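Local coordinates for PA0821 (Pseudomonas aeruginosa, PDB 7DRG), which probably acts as an immunity protein (antitoxin) that protects Pseudomonas aeruginosa from a putative VRR-NUC domain effector of its type VI secretion system, at residues B[63-66]-B[67-71]; B[252-256]-B[257-261]; B[350-353]-B[354-358]. All coordinates share one frame; numbering follows the deposited sequence.

Contact 1 of 3, residues B[63-66]-B[67-71]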
# COMPACT_ATOMS: atom_id res chain seq x y z
N ASP B 63 27.81 -23.20 10.39
CA ASP B 63 29.15 -23.17 9.81
C ASP B 63 29.09 -22.83 8.32
O ASP B 63 29.87 -22.01 7.82
CB ASP B 63 29.85 -24.52 9.99
CG ASP B 63 30.32 -24.77 11.42
OD1 ASP B 63 30.42 -23.81 12.21
OD2 ASP B 63 30.61 -25.95 11.73
N GLU B 64 28.17 -23.48 7.60
CA GLU B 64 27.97 -23.22 6.17
C GLU B 64 27.57 -21.77 5.92
O GLU B 64 28.08 -21.12 4.99
CB GLU B 64 26.89 -24.14 5.64
CG GLU B 64 27.35 -25.41 5.02
CD GLU B 64 26.26 -26.01 4.16
OE1 GLU B 64 25.36 -26.66 4.73
OE2 GLU B 64 26.29 -25.80 2.93
N PHE B 65 26.64 -21.26 6.72
CA PHE B 65 26.16 -19.90 6.55
C PHE B 65 27.25 -18.89 6.91
O PHE B 65 27.45 -17.89 6.20
CB PHE B 65 24.92 -19.69 7.42
CG PHE B 65 24.41 -18.29 7.44
CD1 PHE B 65 23.63 -17.80 6.41
CD2 PHE B 65 24.71 -17.45 8.51
CE1 PHE B 65 23.14 -16.51 6.44
CE2 PHE B 65 24.22 -16.15 8.55
CZ PHE B 65 23.44 -15.68 7.51
N GLU B 66 27.98 -19.16 7.99
CA GLU B 66 28.97 -18.21 8.48
C GLU B 66 30.14 -18.07 7.51
O GLU B 66 30.78 -17.01 7.48
CB GLU B 66 29.46 -18.65 9.87
CG GLU B 66 30.20 -17.59 10.64
CD GLU B 66 30.54 -18.03 12.05
OE1 GLU B 66 31.01 -19.18 12.22
OE2 GLU B 66 30.35 -17.23 13.00
N ARG B 67 30.44 -19.10 6.72
CA ARG B 67 31.48 -18.95 5.71
C ARG B 67 31.16 -17.80 4.76
O ARG B 67 32.07 -17.09 4.32
CB ARG B 67 31.66 -20.25 4.92
CG ARG B 67 32.84 -20.20 3.95
CD ARG B 67 32.99 -21.48 3.14
NE ARG B 67 31.82 -21.74 2.31
CZ ARG B 67 31.59 -21.17 1.13
NH1 ARG B 67 32.47 -20.31 0.63
NH2 ARG B 67 30.49 -21.47 0.46
N LEU B 68 29.88 -17.59 4.47
CA LEU B 68 29.47 -16.46 3.64
C LEU B 68 29.27 -15.19 4.44
O LEU B 68 29.62 -14.10 3.97
CB LEU B 68 28.17 -16.79 2.91
CG LEU B 68 28.07 -18.15 2.22
CD1 LEU B 68 26.72 -18.24 1.50
CD2 LEU B 68 29.23 -18.36 1.26
N ALA B 69 28.72 -15.30 5.65
CA ALA B 69 28.19 -14.15 6.37
C ALA B 69 29.16 -13.53 7.37
O ALA B 69 28.88 -12.43 7.86
CB ALA B 69 26.91 -14.54 7.12
N GLU B 70 30.27 -14.21 7.67
CA GLU B 70 31.19 -13.74 8.71
C GLU B 70 31.61 -12.28 8.56
O GLU B 70 31.64 -11.58 9.58
CB GLU B 70 32.42 -14.66 8.75
CG GLU B 70 33.38 -14.40 9.92
CD GLU B 70 34.36 -13.27 9.64
OE1 GLU B 70 34.87 -12.66 10.61
OE2 GLU B 70 34.63 -12.99 8.45
N PRO B 71 31.93 -11.76 7.37
CA PRO B 71 32.34 -10.35 7.28
C PRO B 71 31.23 -9.37 7.62
O PRO B 71 31.52 -8.18 7.81
CB PRO B 71 32.78 -10.19 5.81
CG PRO B 71 33.00 -11.56 5.32
CD PRO B 71 32.04 -12.43 6.05
O HOH W 1 29.05 -22.02 2.70
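Phe65 has its CG anti to the backbone N (chi1 174°), which lays the ring along the helix beneath the residue one turn on, Ala69. The methyl CB of Ala69 stands over one ring face, 3.9 Å from the centroid of the Phe65 ring, in a CH-pi contact displaced toward the rim bearing CE2, where Ala69 CB comes within 3.4 Å of Phe65 CE2. Glu66, also anti (chi1 -165°), sends an extended chain along the neighbouring strip of the helix, and its CG lies 4.1 Å from Glu70 CB. Beyond that the two glutamates diverge: Glu70 bends at chi2, and the carboxylate planes are turned about 62° apart, while Glu66 OE2 is taken by the hydroxyl of Tyr90.

The backbone here is the last part of helix 52-69. Phe65 O receives two N-H groups: Ala69 N, at 2.9 Å from Phe65 O, lies in the carbonyl plane, whereas Leu68 N, at 3.0 Å from the same oxygen, sits above it. Phe65 O thus takes an i+3 as well as an i+4 donor, and Glu70 N reaches Glu66 O at 2.9 Å. On the outer side, a water donates to Glu64 O at 2.6 Å and weakly accepts from Arg67 NH2, while Leu68 CD2 lies over the rim of one guanidinium face.

Asp63 and Glu64 turn their carboxylates to Arg97 and Arg172, and Trp125 packs on Phe65, Leu68 and Ala69. The helix end is thus amphipathic, its aromatic-methyl strip turned inward and the carboxylates of Asp63, Glu64 and Glu66 tied to other parts of the fold; Arg97 would probably favour the ionised form of Asp63, while at Glu64 Arg172 probably offsets the like charge of nearby Asp168.

Contact 2 of 3, residues B[252-256]-B[257-261]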
# COMPACT_ATOMS: atom_id res chain seq x y z
N ALA B 252 3.82 -33.35 -13.40
CA ALA B 252 2.88 -33.25 -14.51
C ALA B 252 2.24 -31.86 -14.61
O ALA B 252 1.75 -31.50 -15.68
CB ALA B 252 1.79 -34.31 -14.38
N GLN B 253 2.24 -31.08 -13.52
CA GLN B 253 1.63 -29.76 -13.52
C GLN B 253 2.63 -28.62 -13.55
O GLN B 253 2.22 -27.46 -13.61
CB GLN B 253 0.75 -29.59 -12.27
CG GLN B 253 -0.27 -30.69 -12.04
CD GLN B 253 -0.85 -30.64 -10.65
OE1 GLN B 253 -0.55 -31.49 -9.81
NE2 GLN B 253 -1.69 -29.65 -10.39
N LEU B 254 3.93 -28.90 -13.47
CA LEU B 254 4.94 -27.86 -13.32
C LEU B 254 6.03 -28.07 -14.36
O LEU B 254 6.96 -28.86 -14.14
CB LEU B 254 5.53 -27.88 -11.91
CG LEU B 254 4.48 -27.84 -10.80
CD1 LEU B 254 5.11 -28.27 -9.48
CD2 LEU B 254 3.84 -26.45 -10.68
N PRO B 255 5.97 -27.35 -15.49
CA PRO B 255 6.90 -27.62 -16.60
C PRO B 255 8.35 -27.56 -16.16
O PRO B 255 8.79 -26.59 -15.52
CB PRO B 255 6.56 -26.52 -17.60
CG PRO B 255 5.13 -26.19 -17.32
CD PRO B 255 4.97 -26.33 -15.83
N SER B 256 9.11 -28.60 -16.52
CA SER B 256 10.51 -28.71 -16.11
C SER B 256 11.38 -27.65 -16.76
O SER B 256 12.54 -27.50 -16.35
CB SER B 256 11.05 -30.10 -16.44
OG SER B 256 10.92 -30.40 -17.82
N SER B 257 10.86 -26.90 -17.73
CA SER B 257 11.58 -25.75 -18.26
C SER B 257 11.74 -24.66 -17.21
O SER B 257 12.68 -23.86 -17.28
CB SER B 257 10.86 -25.19 -19.49
OG SER B 257 9.52 -24.81 -19.20
N HIS B 258 10.84 -24.61 -16.23
CA HIS B 258 10.82 -23.52 -15.27
C HIS B 258 10.76 -23.98 -13.82
O HIS B 258 11.00 -23.16 -12.94
CB HIS B 258 9.63 -22.59 -15.54
CG HIS B 258 9.80 -21.73 -16.75
ND1 HIS B 258 9.67 -22.22 -18.03
CD2 HIS B 258 10.06 -20.41 -16.89
CE1 HIS B 258 9.86 -21.25 -18.90
NE2 HIS B 258 10.10 -20.13 -18.23
N PHE B 259 10.46 -25.25 -13.56
CA PHE B 259 10.39 -25.78 -12.20
C PHE B 259 11.44 -26.87 -12.05
O PHE B 259 11.57 -27.74 -12.92
CB PHE B 259 9.00 -26.32 -11.89
CG PHE B 259 7.93 -25.26 -11.89
CD1 PHE B 259 7.32 -24.87 -13.07
CD2 PHE B 259 7.54 -24.65 -10.70
CE1 PHE B 259 6.35 -23.89 -13.07
CE2 PHE B 259 6.57 -23.67 -10.70
CZ PHE B 259 5.97 -23.28 -11.89
N ALA B 260 12.18 -26.81 -10.95
CA ALA B 260 13.17 -27.82 -10.60
C ALA B 260 12.77 -28.49 -9.30
O ALA B 260 12.11 -27.88 -8.45
CB ALA B 260 14.58 -27.22 -10.47
N PHE B 261 13.17 -29.74 -9.15
CA PHE B 261 12.83 -30.54 -7.99
C PHE B 261 14.10 -31.10 -7.38
O PHE B 261 14.92 -31.70 -8.08
CB PHE B 261 11.86 -31.67 -8.35
CG PHE B 261 10.59 -31.17 -8.96
CD1 PHE B 261 10.53 -30.86 -10.31
CD2 PHE B 261 9.46 -30.98 -8.18
CE1 PHE B 261 9.36 -30.37 -10.87
CE2 PHE B 261 8.29 -30.51 -8.74
CZ PHE B 261 8.24 -30.20 -10.08
O HOH W 2 9.14 -28.17 -19.67
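One face of the Phe259 ring carries Leu254 CB, which lies 3.9 Å from the ring centroid and 25° off the normal, a CH-pi contact shifted toward the CG side of the ring; Leu254 CD2 follows across the same ring nearer CE2. At the edge and in the ring plane stands a polar atom, Pro255 O, 3.3 Å from Phe259 CD1. The Phe261 ring is met differently, at its edge, where Leu254 CD1 approaches Phe261 CZ to 3.7 Å. Leu254 has its CG anti to the carbonyl carbon (chi1 -52°), beside the backbone N, and with chi2 near trans CD1 goes to Phe261 and CD2 to Phe259. The third flat group, the imidazole of His258, has Ser257 OG at its edge and in its plane, hydrogen-bonded to His258 ND1 at 2.8 Å. NE2 is engaged by Glu349 O, so both ring nitrogens are held and the rotation of the imidazole is fixed.

The backbone linking these groups is a type I beta turn over Pro255-Ser256-Ser257-His258, which leads from the loop after helix 247-251 into strand 259-264. His258 N closes it on Pro255 O at 2.9 Å, from above the carbonyl plane, and Phe259 N reaches the same oxygen in that plane, also at 2.9 Å, adding an overlapping alpha turn. Pro255 O is thereby gripped twice as well as lying against the Phe259 edge. Ser256 CA makes a CA-H...O contact with Phe259 O at 3.5 Å, and Ser257 N gives its hydrogen to a water.

Helix 288-297 packs on Leu254 and Phe259 through Leu293, and strand 267-272 lies against Phe259 and Phe261. Leu345 of helix 338-348 touches Pro255 and His258.

Contact 3 of 3, residues B[350-353]-B[354-358]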
# COMPACT_ATOMS: atom_id res chain seq x y z
N PRO B 350 12.38 -16.32 -17.90
CA PRO B 350 13.62 -17.03 -18.23
C PRO B 350 13.56 -18.49 -17.81
O PRO B 350 12.95 -18.85 -16.80
CB PRO B 350 14.69 -16.27 -17.44
CG PRO B 350 14.09 -14.92 -17.19
CD PRO B 350 12.62 -15.15 -17.04
N TYR B 351 14.21 -19.34 -18.61
CA TYR B 351 14.24 -20.77 -18.38
C TYR B 351 15.32 -21.15 -17.36
O TYR B 351 16.31 -20.44 -17.17
CB TYR B 351 14.53 -21.53 -19.68
CG TYR B 351 13.37 -21.68 -20.63
CD1 TYR B 351 12.60 -20.60 -21.02
CD2 TYR B 351 13.07 -22.93 -21.18
CE1 TYR B 351 11.54 -20.75 -21.91
CE2 TYR B 351 12.02 -23.09 -22.06
CZ TYR B 351 11.26 -22.00 -22.42
OH TYR B 351 10.21 -22.18 -23.30
N LEU B 352 15.13 -22.30 -16.72
CA LEU B 352 16.16 -22.86 -15.85
C LEU B 352 17.35 -23.34 -16.68
O LEU B 352 17.19 -23.89 -17.77
CB LEU B 352 15.60 -24.02 -15.04
CG LEU B 352 14.40 -23.73 -14.16
CD1 LEU B 352 13.99 -25.01 -13.45
CD2 LEU B 352 14.72 -22.62 -13.17
N ASP B 353 18.55 -23.14 -16.14
CA ASP B 353 19.75 -23.65 -16.78
C ASP B 353 20.80 -23.91 -15.71
O ASP B 353 20.52 -23.84 -14.50
CB ASP B 353 20.23 -22.69 -17.88
CG ASP B 353 20.57 -21.30 -17.37
OD1 ASP B 353 20.96 -21.14 -16.19
OD2 ASP B 353 20.44 -20.34 -18.16
N ALA B 354 22.03 -24.21 -16.14
CA ALA B 354 23.10 -24.54 -15.21
C ALA B 354 23.53 -23.34 -14.37
O ALA B 354 24.22 -23.54 -13.36
CB ALA B 354 24.30 -25.10 -15.97
N THR B 355 23.16 -22.12 -14.74
CA THR B 355 23.56 -20.95 -13.98
C THR B 355 22.62 -20.62 -12.83
O THR B 355 22.99 -19.83 -11.96
CB THR B 355 23.67 -19.72 -14.89
OG1 THR B 355 22.37 -19.33 -15.33
CG2 THR B 355 24.55 -20.02 -16.09
N ASN B 356 21.41 -21.20 -12.80
CA ASN B 356 20.43 -20.80 -11.79
C ASN B 356 19.78 -21.99 -11.08
O ASN B 356 18.85 -21.78 -10.28
CB ASN B 356 19.37 -19.88 -12.40
CG ASN B 356 18.69 -20.47 -13.61
OD1 ASN B 356 18.46 -21.68 -13.68
ND2 ASN B 356 18.36 -19.63 -14.58
N THR B 357 20.25 -23.21 -11.31
CA THR B 357 19.80 -24.39 -10.59
C THR B 357 21.03 -25.14 -10.08
O THR B 357 22.14 -24.94 -10.57
CB THR B 357 18.96 -25.35 -11.45
OG1 THR B 357 19.72 -25.77 -12.59
CG2 THR B 357 17.69 -24.67 -11.93
N LEU B 358 20.81 -26.03 -9.10
CA LEU B 358 21.88 -26.92 -8.67
C LEU B 358 21.96 -28.13 -9.61
O LEU B 358 20.93 -28.61 -10.08
CB LEU B 358 21.67 -27.41 -7.24
CG LEU B 358 21.46 -26.34 -6.17
CD1 LEU B 358 21.32 -27.02 -4.82
CD2 LEU B 358 22.62 -25.35 -6.15
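Tyr351 takes part through its carbonyl: Asn356 ND2 points almost straight at Tyr351 O, but at 3.4 Å the bond is weak. The next residue, Leu352, meets the second segment with its hydrocarbon, CB lying 3.8 Å from Thr357 CG2, and the two side chains cross at about a right angle. Asp353 then gathers most of the polar contacts. Its N-H donates to Asn356 OD1 at 2.9 Å, nearly linearly (170°), so the Asn356 amide reaches back to two successive peptides. Its carboxylate, with chi1 60° placing CG between the backbone N and the carbonyl carbon, brings OD1 to Thr355 N at 2.8 Å; the Thr355 hydroxyl lies so close to that same oxygen that the distance is doubtful. Asp353 O accepts from Asn356 N at 3.3 Å and from Thr357 OG1 at 2.8 Å, the two donors arriving from opposite faces of the carbonyl plane.

Gln271 of strand 267-272 touches Leu352 and Thr357 and bonds to Asn356 O, setting the loop against strands 259-264 and 267-272. The bond from Thr355 N to the Asp353 carboxylate defines an Asx turn that, with the type I beta turn from Asp353 to Asn356, makes an Asx motif.

Overall arrangement
The three contacts follow one another along the chain, each a local turn or helix end. Contact 1, at the end of helix 52-69, stands apart: its centre is about 31 Å from that of contact 2 and 24 Å from that of contact 3. Contacts 2 and 3 are neighbours, their centres about 12 Å apart, joined by a probable hydrogen bond from Leu352 N to Ser257 O at 2.9 Å, by the meeting of the His258 and Tyr351 rings, and by Leu352 packing on the start of strand 259-264. Both border strand 267-272. Helix 161-173 lies between the two regions, touching Glu64 and Leu68 of contact 1 and Leu358 of contact 3, so C-terminal loop and early helix share one partner.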